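Long-range contacts in CymD (Pseudomonas putida, PDB 6Z34), which forms an outer-membrane channel of the FadL family, taking up monoaromatic hydrocarbons for biodegradation by lateral diffusion: residues L6-G17 / V352-A360; T376-F385 / F397-K405. All coordinates share one frame; numbering follows the deposited sequence.

How the interactions relate
Both interactions illustrate how a FadL-type barrel receives its N-terminal plug on consecutive wall strands. Interaction 1 lays the short helix of L6-G17 on the inner face of V352-A360; interaction 2 pairs the next two strands of the wall. Their centres lie about 8 Å apart. Backbone bonds join them edge to edge: His-358 N lies 2.8 Å from Ser-380 O, and Arg-354 N is equally far, 2.8 Å, from Gly-384 O. The turn that ends the helix also reaches the hairpin, Gly-17 N lying 3.0 Å from Ser-382 OG in a weak hydrogen bond. One N-terminal segment thus touches three successive strands through small residues (Gly-356, Ser-382, Ser-398) together with the longer Arg-354 and His-358.

Interaction 1 of 2, residues L6-G17 / V352-A360; sequences LVGVGPVSQGMG and VFRAGVHYA
Two torsions set up the meeting of Val-12 with Arg-354: CG1 of Val-12 stands anti to its backbone N (chi1 175°), which puts CG2 anti to the carbonyl carbon, and CG of Arg-354 lies anti to its own carbonyl carbon, from where the chain runs extended to NE beside Val-12 of the short helix. The guanidinium is thereby layered between two valines. CG2 of Val-12 sits 3.6 Å above the plane of the Arg-354 guanidinium, over its centre, and Val-12 CG1 comes to 3.5 Å from Arg-354 NE, while Val-352 CG1 covers the opposite face toward the rim. Met-16 bends at its third torsion and crosses the aliphatic part of the same arginine at a slant, with Met-16 CG 3.6 Å from Arg-354 CD. The polar rim is used as well: a water in the guanidinium plane accepts from Arg-354 NH1 at 2.9 Å and donates to Pro-11 O, tying the arginine to the first turn of the helix, while Gln-344 takes NE and Ser-386 takes NH1. Apolar faces and bonded edges together should restrict rotation of the group.

Further along, glycines allow a backbone-to-backbone approach. Gly-17 CA is 3.9 Å from Gly-356 CA, and a CB on Gly-356 would run into Gly-17 N and Met-16 C. Gly-17, at positive phi, is also the C-prime residue of a Schellman motif that ends the helix, and its carbonyl O lies at the edge of the His-358 ring, 3.4 Å from His-358 CB. Val-7 CA covers one face of this imidazole. No direct hydrogen bond crosses between the segments; Gly-17 O instead accepts one from Ser-340 OG. The helix and strand axes approach to 7.6 Å at 54°. This is the N-terminal plug of a FadL-family channel packed inside its beta-barrel wall.

Interaction 2 of 2, residues T376-F385 / F397-K405; sequences TPTTSLSGGF and FSLAYGFKK
Phe-385 and Phe-397 meet at one end of an antiparallel beta hairpin, part of the transmembrane barrel wall of this FadL-family protein. Phe-397 CB lies over the Phe-385 ring in a CH-pi contact, 4.0 Å from its centroid, and the two ring planes are inclined at 35°. The Phe-385 ring reaches this place because CG sits between the backbone N and the carbonyl carbon (chi1 79°), which swings it toward the neighbouring strand. An alanine here would remove that ring and probably leave Phe-397 CB and CD2 without this cover, with the Phe-397 ring less restrained on that side.

Behind the rings, reciprocal backbone bonds fix the strands. Phe-385, Gly-383, Leu-381 and Thr-379 form hydrogen-bonded pairs with Phe-397, Leu-399, Tyr-401 and Phe-403, and Leu-399 N to Gly-383 O is nearly straight at 173°. The aromatic and leucine side chains of these pairs lie on the outer surface. The other face, with Ser-380, Ser-382, Ser-398 and Ala-400, turns to the N-terminal plug: Ser-398 OG bonds to Pro-11 O, and Val-7 touches Ala-400.

Toward the opposite end, Thr-378 and Lys-404 run side by side, pointing the same way, with Lys-404 CG only 3.5 Å from Thr-378 CB. Thr-378 OG1 also makes a weak 3.4 Å hydrogen bond to Phe-403 O, which accepts Thr-379 N as well.

Interaction 1 of 2, residues L6-G17 / V352-A360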
ATOM      1  N   LEU A   6      -6.129   2.011  -1.623  1.00131.96           N
ATOM      2  CA  LEU A   6      -6.950   2.862  -0.761  1.00120.59           C
ATOM      3  C   LEU A   6      -8.398   2.394  -0.770  1.00124.87           C
ATOM      4  O   LEU A   6      -9.266   2.992  -1.404  1.00129.39           O
ATOM      5  CB  LEU A   6      -6.849   4.333  -1.166  1.00103.82           C
ATOM      6  CG  LEU A   6      -7.472   5.535  -0.399  1.00 94.41           C
ATOM      7  CD1 LEU A   6      -9.003   5.700  -0.529  1.00 85.43           C
ATOM      8  CD2 LEU A   6      -7.006   5.611   1.074  1.00 81.12           C
ATOM      9  N   VAL A   7      -8.623   1.246  -0.129  1.00120.72           N
ATOM     10  CA  VAL A   7      -9.852   1.014   0.619  1.00109.44           C
ATOM     11  C   VAL A   7      -9.779   1.748   1.944  1.00 92.78           C
ATOM     12  O   VAL A   7     -10.761   1.768   2.693  1.00107.76           O
ATOM     13  CB  VAL A   7     -10.077  -0.514   0.725  1.00104.31           C
ATOM     14  CG1 VAL A   7     -11.283  -0.872   1.597  1.00100.43           C
ATOM     15  CG2 VAL A   7     -10.273  -1.101  -0.672  1.00 95.95           C
ATOM     16  N   GLY A   8      -8.656   2.408   2.224  1.00 71.03           N
ATOM     17  CA  GLY A   8      -8.472   3.218   3.417  1.00 73.76           C
ATOM     18  C   GLY A   8      -7.372   2.668   4.311  1.00 69.30           C
ATOM     19  O   GLY A   8      -6.691   1.694   3.983  1.00 66.23           O
ATOM     20  N   VAL A   9      -7.197   3.321   5.460  1.00 58.03           N
ATOM     21  CA  VAL A   9      -6.231   2.897   6.472  1.00 59.21           C
ATOM     22  C   VAL A   9      -6.971   2.657   7.784  1.00 56.08           C
ATOM     23  O   VAL A   9      -7.421   3.612   8.439  1.00 51.82           O
ATOM     24  CB  VAL A   9      -5.113   3.924   6.668  1.00 65.86           C
ATOM     25  CG1 VAL A   9      -4.023   3.318   7.539  1.00 71.16           C
ATOM     26  CG2 VAL A   9      -4.548   4.355   5.332  1.00 70.21           C
ATOM     27  N   GLY A  10      -7.080   1.388   8.179  1.00 49.40           N
ATOM     28  CA  GLY A  10      -7.729   1.018   9.420  1.00 51.45           C
ATOM     29  C   GLY A  10      -9.219   0.778   9.232  1.00 60.40           C
ATOM     30  O   GLY A  10      -9.799   1.127   8.197  1.00 57.21           O
ATOM     31  N   PRO A  11      -9.873   0.188  10.240  1.00 61.71           N
ATOM     32  CA  PRO A  11     -11.271  -0.257  10.051  1.00 51.76           C
ATOM     33  C   PRO A  11     -12.283   0.868   9.964  1.00 52.71           C
ATOM     34  O   PRO A  11     -13.380   0.648   9.430  1.00 51.05           O
ATOM     35  CB  PRO A  11     -11.541  -1.142  11.278  1.00 54.09           C
ATOM     36  CG  PRO A  11     -10.188  -1.364  11.927  1.00 58.91           C
ATOM     37  CD  PRO A  11      -9.342  -0.181  11.561  1.00 56.30           C
ATOM     38  N   VAL A  12     -11.971   2.057  10.475  1.00 49.26           N
ATOM     39  CA  VAL A  12     -12.949   3.141  10.447  1.00 57.50           C
ATOM     40  C   VAL A  12     -12.975   3.782   9.067  1.00 58.28           C
ATOM     41  O   VAL A  12     -14.047   4.013   8.482  1.00 46.64           O
ATOM     42  CB  VAL A  12     -12.626   4.175  11.543  1.00 59.95           C
ATOM     43  CG1 VAL A  12     -13.559   5.341  11.449  1.00 62.99           C
ATOM     44  CG2 VAL A  12     -12.687   3.541  12.947  1.00 59.50           C
ATOM     45  N   SER A  13     -11.791   4.095   8.540  1.00 45.18           N
ATOM     46  CA  SER A  13     -11.676   4.566   7.169  1.00 48.38           C
ATOM     47  C   SER A  13     -12.168   3.508   6.180  1.00 53.12           C
ATOM     48  O   SER A  13     -12.994   3.800   5.307  1.00 55.02           O
ATOM     49  CB  SER A  13     -10.228   4.944   6.904  1.00 46.70           C
ATOM     50  OG  SER A  13      -9.934   4.881   5.546  1.00 50.45           O
ATOM     51  N   GLN A  14     -11.697   2.261   6.316  1.00 49.30           N
ATOM     52  CA  GLN A  14     -12.114   1.224   5.367  1.00 49.66           C
ATOM     53  C   GLN A  14     -13.607   0.937   5.468  1.00 52.19           C
ATOM     54  O   GLN A  14     -14.256   0.659   4.459  1.00 57.47           O
ATOM     55  CB  GLN A  14     -11.319  -0.070   5.579  1.00 53.93           C
ATOM     56  CG  GLN A  14      -9.882  -0.037   5.069  1.00 61.72           C
ATOM     57  CD  GLN A  14      -9.120  -1.322   5.359  1.00 69.73           C
ATOM     58  OE1 GLN A  14      -9.675  -2.417   5.290  1.00 75.34           O
ATOM     59  NE2 GLN A  14      -7.845  -1.189   5.695  1.00 68.23           N
ATOM     60  N   GLY A  15     -14.172   0.980   6.678  1.00 59.75           N
ATOM     61  CA  GLY A  15     -15.600   0.758   6.808  1.00 52.16           C
ATOM     62  C   GLY A  15     -16.421   1.813   6.107  1.00 58.77           C
ATOM     63  O   GLY A  15     -17.600   1.578   5.802  1.00 52.81           O
ATOM     64  N   MET A  16     -15.818   2.968   5.828  1.00 52.35           N
ATOM     65  CA  MET A  16     -16.480   4.095   5.185  1.00 59.36           C
ATOM     66  C   MET A  16     -15.910   4.337   3.791  1.00 64.19           C
ATOM     67  O   MET A  16     -15.765   5.484   3.362  1.00 60.18           O
ATOM     68  CB  MET A  16     -16.343   5.340   6.064  1.00 56.73           C
ATOM     69  CG  MET A  16     -16.922   5.163   7.482  1.00 61.19           C
ATOM     70  SD  MET A  16     -17.070   6.705   8.437  1.00 56.44           S
ATOM     71  CE  MET A  16     -15.509   6.585   9.242  1.00 58.97           C
ATOM     72  N   GLY A  17     -15.545   3.257   3.096  1.00 57.64           N
ATOM     73  CA  GLY A  17     -15.159   3.348   1.705  1.00 51.85           C
ATOM     74  C   GLY A  17     -13.827   4.003   1.424  1.00 53.56           C
ATOM     75  O   GLY A  17     -13.543   4.277   0.259  1.00 51.25           O
ATOM     76  N   VAL A 352     -21.233   1.858  17.038  1.00 65.79           N
ATOM     77  CA  VAL A 352     -21.120   2.750  15.890  1.00 58.21           C
ATOM     78  C   VAL A 352     -21.191   1.889  14.639  1.00 62.97           C
ATOM     79  O   VAL A 352     -20.551   0.832  14.577  1.00 62.98           O
ATOM     80  CB  VAL A 352     -19.794   3.540  15.935  1.00 58.66           C
ATOM     81  CG1 VAL A 352     -19.643   4.384  14.715  1.00 55.92           C
ATOM     82  CG2 VAL A 352     -19.722   4.383  17.195  1.00 56.52           C
ATOM     83  N   PHE A 353     -21.975   2.322  13.649  1.00 63.00           N
ATOM     84  CA  PHE A 353     -22.146   1.563  12.413  1.00 61.59           C
ATOM     85  C   PHE A 353     -21.717   2.386  11.204  1.00 60.80           C
ATOM     86  O   PHE A 353     -22.011   3.581  11.123  1.00 61.17           O
ATOM     87  CB  PHE A 353     -23.587   1.102  12.257  1.00 65.21           C
ATOM     88  CG  PHE A 353     -24.006   0.131  13.308  1.00 72.26           C
ATOM     89  CD1 PHE A 353     -23.527  -1.163  13.296  1.00 74.33           C
ATOM     90  CD2 PHE A 353     -24.848   0.520  14.335  1.00 78.52           C
ATOM     91  CE1 PHE A 353     -23.899  -2.061  14.284  1.00 82.29           C
ATOM     92  CE2 PHE A 353     -25.221  -0.371  15.323  1.00 75.15           C
ATOM     93  CZ  PHE A 353     -24.747  -1.660  15.300  1.00 77.62           C
ATOM     94  N   ARG A 354     -21.009   1.739  10.270  1.00 56.32           N
ATOM     95  CA  ARG A 354     -20.422   2.421   9.123  1.00 53.94           C
ATOM     96  C   ARG A 354     -20.745   1.689   7.820  1.00 57.85           C
ATOM     97  O   ARG A 354     -20.976   0.480   7.803  1.00 59.87           O
ATOM     98  CB  ARG A 354     -18.898   2.541   9.251  1.00 56.78           C
ATOM     99  CG  ARG A 354     -18.390   2.732  10.650  1.00 59.10           C
ATOM    100  CD  ARG A 354     -17.062   3.448  10.640  1.00 51.17           C
ATOM    101  NE  ARG A 354     -16.783   4.006  11.953  1.00 53.05           N
ATOM    102  CZ  ARG A 354     -16.421   3.290  13.012  1.00 58.26           C
ATOM    103  NH1 ARG A 354     -16.272   1.974  12.917  1.00 58.94           N
ATOM    104  NH2 ARG A 354     -16.202   3.896  14.175  1.00 65.04           N
ATOM    105  N   ALA A 355     -20.746   2.437   6.716  1.00 61.72           N
ATOM    106  CA  ALA A 355     -20.884   1.852   5.384  1.00 69.89           C
ATOM    107  C   ALA A 355     -20.230   2.788   4.378  1.00 64.54           C
ATOM    108  O   ALA A 355     -20.149   3.995   4.612  1.00 64.02           O
ATOM    109  CB  ALA A 355     -22.347   1.601   5.007  1.00 70.14           C
ATOM    110  N   GLY A 356     -19.754   2.229   3.265  1.00 56.29           N
ATOM    111  CA  GLY A 356     -19.031   3.048   2.311  1.00 55.02           C
ATOM    112  C   GLY A 356     -18.990   2.456   0.921  1.00 59.88           C
ATOM    113  O   GLY A 356     -19.235   1.262   0.721  1.00 55.69           O
ATOM    114  N   VAL A 357     -18.664   3.319  -0.042  1.00 55.27           N
ATOM    115  CA  VAL A 357     -18.482   2.940  -1.432  1.00 55.92           C
ATOM    116  C   VAL A 357     -17.155   3.505  -1.909  1.00 59.33           C
ATOM    117  O   VAL A 357     -16.799   4.646  -1.594  1.00 50.77           O
ATOM    118  CB  VAL A 357     -19.632   3.450  -2.323  1.00 63.74           C
ATOM    119  CG1 VAL A 357     -19.395   3.060  -3.763  1.00 67.52           C
ATOM    120  CG2 VAL A 357     -20.949   2.890  -1.853  1.00 66.20           C
ATOM    121  N   HIS A 358     -16.440   2.717  -2.699  1.00 60.46           N
ATOM    122  CA  HIS A 358     -15.122   3.074  -3.188  1.00 64.44           C
ATOM    123  C   HIS A 358     -15.084   2.860  -4.699  1.00 64.91           C
ATOM    124  O   HIS A 358     -15.567   1.834  -5.191  1.00 67.09           O
ATOM    125  CB  HIS A 358     -14.090   2.226  -2.456  1.00 67.37           C
ATOM    126  CG  HIS A 358     -12.692   2.434  -2.916  1.00 83.52           C
ATOM    127  ND1 HIS A 358     -12.087   1.620  -3.847  1.00 87.60           N
ATOM    128  CD2 HIS A 358     -11.775   3.365  -2.572  1.00 87.15           C
ATOM    129  CE1 HIS A 358     -10.855   2.041  -4.058  1.00 86.55           C
ATOM    130  NE2 HIS A 358     -10.637   3.093  -3.291  1.00 88.53           N
ATOM    131  N   TYR A 359     -14.536   3.829  -5.438  1.00 57.16           N
ATOM    132  CA  TYR A 359     -14.486   3.763  -6.901  1.00 53.79           C
ATOM    133  C   TYR A 359     -13.151   4.318  -7.378  1.00 56.46           C
ATOM    134  O   TYR A 359     -12.863   5.510  -7.200  1.00 54.56           O
ATOM    135  CB  TYR A 359     -15.645   4.531  -7.537  1.00 56.98           C
ATOM    136  CG  TYR A 359     -15.633   4.582  -9.060  1.00 69.79           C
ATOM    137  CD1 TYR A 359     -14.860   5.522  -9.747  1.00 72.56           C
ATOM    138  CD2 TYR A 359     -16.409   3.711  -9.808  1.00 68.83           C
ATOM    139  CE1 TYR A 359     -14.860   5.581 -11.125  1.00 71.49           C
ATOM    140  CE2 TYR A 359     -16.408   3.762 -11.189  1.00 76.75           C
ATOM    141  CZ  TYR A 359     -15.632   4.694 -11.838  1.00 78.29           C
ATOM    142  OH  TYR A 359     -15.636   4.729 -13.210  1.00 83.28           O
ATOM    143  N   ALA A 360     -12.352   3.462  -8.006  1.00 49.36           N
ATOM    144  CA  ALA A 360     -11.040   3.818  -8.523  1.00 55.84           C
ATOM    145  C   ALA A 360     -11.016   3.618 -10.035  1.00 67.03           C
ATOM    146  O   ALA A 360     -11.545   2.628 -10.552  1.00 65.17           O
ATOM    147  CB  ALA A 360      -9.951   2.983  -7.862  1.00 48.80           C
TER
HETATM  148  O   HOH W   1     -15.855   0.007  10.776  1.00 70.78           O

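Interaction 2 of 2, residues T376-F385 / F397-K405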
ATOM      1  N   THR A 376     -11.336  -0.688 -17.317  1.00 87.37           N
ATOM      2  CA  THR A 376     -12.398  -1.061 -16.387  1.00 81.90           C
ATOM      3  C   THR A 376     -12.077  -0.510 -15.008  1.00 68.09           C
ATOM      4  O   THR A 376     -10.949  -0.667 -14.536  1.00 70.84           O
ATOM      5  CB  THR A 376     -12.558  -2.574 -16.304  1.00 88.05           C
ATOM      6  OG1 THR A 376     -12.846  -3.091 -17.610  1.00 99.00           O
ATOM      7  CG2 THR A 376     -13.691  -2.935 -15.342  1.00 77.71           C
ATOM      8  N   PRO A 377     -13.022   0.144 -14.343  1.00 64.38           N
ATOM      9  CA  PRO A 377     -12.761   0.657 -12.995  1.00 65.14           C
ATOM     10  C   PRO A 377     -12.900  -0.441 -11.950  1.00 65.49           C
ATOM     11  O   PRO A 377     -13.523  -1.480 -12.164  1.00 76.38           O
ATOM     12  CB  PRO A 377     -13.847   1.724 -12.813  1.00 58.66           C
ATOM     13  CG  PRO A 377     -14.974   1.188 -13.577  1.00 62.95           C
ATOM     14  CD  PRO A 377     -14.387   0.461 -14.787  1.00 61.81           C
ATOM     15  N   THR A 378     -12.303  -0.202 -10.799  1.00 67.72           N
ATOM     16  CA  THR A 378     -12.491  -1.099  -9.673  1.00 72.95           C
ATOM     17  C   THR A 378     -13.446  -0.443  -8.688  1.00 68.42           C
ATOM     18  O   THR A 378     -13.290   0.735  -8.361  1.00 71.04           O
ATOM     19  CB  THR A 378     -11.162  -1.451  -9.011  1.00 83.20           C
ATOM     20  OG1 THR A 378     -11.410  -2.065  -7.738  1.00 86.81           O
ATOM     21  CG2 THR A 378     -10.294  -0.224  -8.846  1.00 84.55           C
ATOM     22  N   THR A 379     -14.463  -1.188  -8.272  1.00 65.51           N
ATOM     23  CA  THR A 379     -15.445  -0.713  -7.309  1.00 63.60           C
ATOM     24  C   THR A 379     -15.389  -1.584  -6.061  1.00 67.50           C
ATOM     25  O   THR A 379     -15.112  -2.785  -6.137  1.00 68.14           O
ATOM     26  CB  THR A 379     -16.859  -0.743  -7.879  1.00 69.92           C
ATOM     27  OG1 THR A 379     -17.206  -2.092  -8.211  1.00 78.24           O
ATOM     28  CG2 THR A 379     -16.972   0.136  -9.144  1.00 74.47           C
ATOM     29  N   SER A 380     -15.642  -0.978  -4.904  1.00 64.58           N
ATOM     30  CA  SER A 380     -15.701  -1.767  -3.686  1.00 67.22           C
ATOM     31  C   SER A 380     -16.775  -1.205  -2.772  1.00 60.81           C
ATOM     32  O   SER A 380     -16.994   0.007  -2.728  1.00 64.35           O
ATOM     33  CB  SER A 380     -14.346  -1.806  -2.975  1.00 76.08           C
ATOM     34  OG  SER A 380     -14.246  -0.791  -2.005  1.00 90.19           O
ATOM     35  N   LEU A 381     -17.468  -2.109  -2.084  1.00 56.17           N
ATOM     36  CA  LEU A 381     -18.471  -1.785  -1.081  1.00 55.59           C
ATOM     37  C   LEU A 381     -17.947  -2.206   0.290  1.00 65.35           C
ATOM     38  O   LEU A 381     -17.302  -3.252   0.417  1.00 65.27           O
ATOM     39  CB  LEU A 381     -19.788  -2.502  -1.367  1.00 53.48           C
ATOM     40  CG  LEU A 381     -20.728  -1.999  -2.467  1.00 73.82           C
ATOM     41  CD1 LEU A 381     -21.190  -0.581  -2.184  1.00 79.72           C
ATOM     42  CD2 LEU A 381     -20.086  -2.092  -3.851  1.00 84.68           C
ATOM     43  N   SER A 382     -18.236  -1.407   1.319  1.00 63.61           N
ATOM     44  CA  SER A 382     -17.704  -1.671   2.650  1.00 58.80           C
ATOM     45  C   SER A 382     -18.757  -1.435   3.730  1.00 64.30           C
ATOM     46  O   SER A 382     -19.724  -0.683   3.552  1.00 61.83           O
ATOM     47  CB  SER A 382     -16.473  -0.810   2.940  1.00 57.72           C
ATOM     48  OG  SER A 382     -16.762   0.564   2.765  1.00 65.78           O
ATOM     49  N   GLY A 383     -18.543  -2.105   4.866  1.00 57.30           N
ATOM     50  CA  GLY A 383     -19.314  -1.885   6.072  1.00 58.93           C
ATOM     51  C   GLY A 383     -18.439  -2.141   7.281  1.00 59.89           C
ATOM     52  O   GLY A 383     -17.349  -2.712   7.178  1.00 61.31           O
ATOM     53  N   GLY A 384     -18.931  -1.718   8.437  1.00 55.31           N
ATOM     54  CA  GLY A 384     -18.180  -1.917   9.664  1.00 48.51           C
ATOM     55  C   GLY A 384     -18.946  -1.421  10.875  1.00 57.42           C
ATOM     56  O   GLY A 384     -20.044  -0.851  10.772  1.00 59.41           O
ATOM     57  N   PHE A 385     -18.336  -1.651  12.035  1.00 56.32           N
ATOM     58  CA  PHE A 385     -18.937  -1.324  13.310  1.00 58.95           C
ATOM     59  C   PHE A 385     -17.830  -1.096  14.324  1.00 66.66           C
ATOM     60  O   PHE A 385     -16.690  -1.537  14.146  1.00 63.66           O
ATOM     61  CB  PHE A 385     -19.893  -2.422  13.805  1.00 62.16           C
ATOM     62  CG  PHE A 385     -19.195  -3.608  14.419  1.00 67.78           C
ATOM     63  CD1 PHE A 385     -18.787  -3.586  15.750  1.00 68.80           C
ATOM     64  CD2 PHE A 385     -18.969  -4.753  13.672  1.00 70.32           C
ATOM     65  CE1 PHE A 385     -18.139  -4.667  16.310  1.00 73.28           C
ATOM     66  CE2 PHE A 385     -18.330  -5.847  14.228  1.00 73.62           C
ATOM     67  CZ  PHE A 385     -17.912  -5.803  15.548  1.00 78.35           C
ATOM     68  N   PHE A 397     -14.164  -2.805  13.486  1.00 52.07           N
ATOM     69  CA  PHE A 397     -14.179  -3.930  12.566  1.00 55.59           C
ATOM     70  C   PHE A 397     -14.725  -3.497  11.218  1.00 60.57           C
ATOM     71  O   PHE A 397     -15.672  -2.716  11.140  1.00 57.72           O
ATOM     72  CB  PHE A 397     -15.017  -5.093  13.090  1.00 63.48           C
ATOM     73  CG  PHE A 397     -15.203  -6.195  12.086  1.00 67.73           C
ATOM     74  CD1 PHE A 397     -14.246  -7.180  11.943  1.00 65.67           C
ATOM     75  CD2 PHE A 397     -16.333  -6.243  11.285  1.00 71.97           C
ATOM     76  CE1 PHE A 397     -14.412  -8.199  11.022  1.00 71.18           C
ATOM     77  CE2 PHE A 397     -16.501  -7.259  10.355  1.00 74.77           C
ATOM     78  CZ  PHE A 397     -15.541  -8.236  10.227  1.00 74.20           C
ATOM     79  N   SER A 398     -14.165  -4.079  10.160  1.00 66.95           N
ATOM     80  CA  SER A 398     -14.399  -3.614   8.801  1.00 57.28           C
ATOM     81  C   SER A 398     -14.392  -4.794   7.837  1.00 59.70           C
ATOM     82  O   SER A 398     -13.563  -5.700   7.957  1.00 58.59           O
ATOM     83  CB  SER A 398     -13.319  -2.613   8.400  1.00 58.38           C
ATOM     84  OG  SER A 398     -13.763  -1.754   7.387  1.00 66.05           O
ATOM     85  N   LEU A 399     -15.304  -4.759   6.871  1.00 58.13           N
ATOM     86  CA  LEU A 399     -15.348  -5.717   5.777  1.00 58.84           C
ATOM     87  C   LEU A 399     -15.540  -4.968   4.463  1.00 63.92           C
ATOM     88  O   LEU A 399     -16.444  -4.134   4.351  1.00 58.98           O
ATOM     89  CB  LEU A 399     -16.469  -6.727   5.984  1.00 54.49           C
ATOM     90  CG  LEU A 399     -16.367  -7.969   5.110  1.00 73.78           C
ATOM     91  CD1 LEU A 399     -15.279  -8.893   5.631  1.00 83.53           C
ATOM     92  CD2 LEU A 399     -17.708  -8.676   5.064  1.00 79.87           C
ATOM     93  N   ALA A 400     -14.699  -5.267   3.472  1.00 58.08           N
ATOM     94  CA  ALA A 400     -14.778  -4.598   2.178  1.00 57.97           C
ATOM     95  C   ALA A 400     -14.677  -5.618   1.054  1.00 62.46           C
ATOM     96  O   ALA A 400     -13.754  -6.438   1.038  1.00 64.80           O
ATOM     97  CB  ALA A 400     -13.671  -3.546   2.031  1.00 51.91           C
ATOM     98  N   TYR A 401     -15.614  -5.558   0.115  1.00 60.60           N
ATOM     99  CA  TYR A 401     -15.638  -6.431  -1.053  1.00 60.58           C
ATOM    100  C   TYR A 401     -15.344  -5.590  -2.284  1.00 58.49           C
ATOM    101  O   TYR A 401     -16.100  -4.671  -2.594  1.00 61.61           O
ATOM    102  CB  TYR A 401     -16.992  -7.131  -1.188  1.00 67.64           C
ATOM    103  CG  TYR A 401     -17.023  -8.326  -2.137  1.00 85.36           C
ATOM    104  CD1 TYR A 401     -16.343  -8.311  -3.357  1.00 88.36           C
ATOM    105  CD2 TYR A 401     -17.751  -9.465  -1.817  1.00 98.03           C
ATOM    106  CE1 TYR A 401     -16.387  -9.395  -4.223  1.00 91.87           C
ATOM    107  CE2 TYR A 401     -17.799 -10.557  -2.679  1.00100.75           C
ATOM    108  CZ  TYR A 401     -17.116 -10.514  -3.876  1.00 99.34           C
ATOM    109  OH  TYR A 401     -17.168 -11.601  -4.721  1.00107.67           O
ATOM    110  N   GLY A 402     -14.255  -5.913  -2.984  1.00 68.10           N
ATOM    111  CA  GLY A 402     -13.904  -5.245  -4.225  1.00 62.69           C
ATOM    112  C   GLY A 402     -13.934  -6.161  -5.438  1.00 75.31           C
ATOM    113  O   GLY A 402     -13.813  -7.384  -5.313  1.00 71.22           O
ATOM    114  N   PHE A 403     -14.062  -5.560  -6.624  1.00 88.45           N
ATOM    115  CA  PHE A 403     -14.242  -6.259  -7.888  1.00 91.56           C
ATOM    116  C   PHE A 403     -13.571  -5.454  -8.991  1.00 94.73           C
ATOM    117  O   PHE A 403     -13.676  -4.224  -9.014  1.00 94.73           O
ATOM    118  CB  PHE A 403     -15.727  -6.433  -8.211  1.00102.42           C
ATOM    119  CG  PHE A 403     -16.080  -7.770  -8.790  1.00113.77           C
ATOM    120  CD1 PHE A 403     -16.555  -8.788  -7.979  1.00116.49           C
ATOM    121  CD2 PHE A 403     -15.957  -8.003 -10.147  1.00121.74           C
ATOM    122  CE1 PHE A 403     -16.893 -10.018  -8.509  1.00118.71           C
ATOM    123  CE2 PHE A 403     -16.295  -9.232 -10.685  1.00126.62           C
ATOM    124  CZ  PHE A 403     -16.763 -10.241  -9.863  1.00125.31           C
ATOM    125  N   LYS A 404     -12.883  -6.145  -9.898  1.00 95.50           N
ATOM    126  CA  LYS A 404     -12.280  -5.521 -11.065  1.00 97.03           C
ATOM    127  C   LYS A 404     -12.646  -6.327 -12.302  1.00109.49           C
ATOM    128  O   LYS A 404     -12.947  -7.521 -12.222  1.00105.03           O
ATOM    129  CB  LYS A 404     -10.749  -5.428 -10.965  1.00 99.48           C
ATOM    130  CG  LYS A 404     -10.210  -4.741  -9.727  1.00104.19           C
ATOM    131  CD  LYS A 404      -8.680  -4.691  -9.761  1.00107.53           C
ATOM    132  CE  LYS A 404      -8.081  -4.426  -8.382  1.00106.92           C
ATOM    133  NZ  LYS A 404      -6.604  -4.196  -8.439  1.00105.68           N
ATOM    134  N   LYS A 405     -12.612  -5.647 -13.447  1.00120.40           N
ATOM    135  CA  LYS A 405     -12.831  -6.261 -14.761  1.00124.03           C
ATOM    136  C   LYS A 405     -14.082  -7.138 -14.811  1.00121.39           C
ATOM    137  O   LYS A 405     -14.274  -7.904 -15.755  1.00118.48           O
ATOM    138  CB  LYS A 405     -11.604  -7.082 -15.173  1.00128.36           C
ATOM    139  CG  LYS A 405     -10.392  -6.257 -15.603  1.00124.74           C
ATOM    140  CD  LYS A 405      -9.090  -7.022 -15.368  1.00116.93           C
ATOM    141  CE  LYS A 405      -7.985  -6.553 -16.298  1.00109.37           C
ATOM    142  NZ  LYS A 405      -8.349  -6.809 -17.718  1.00107.14           N
TER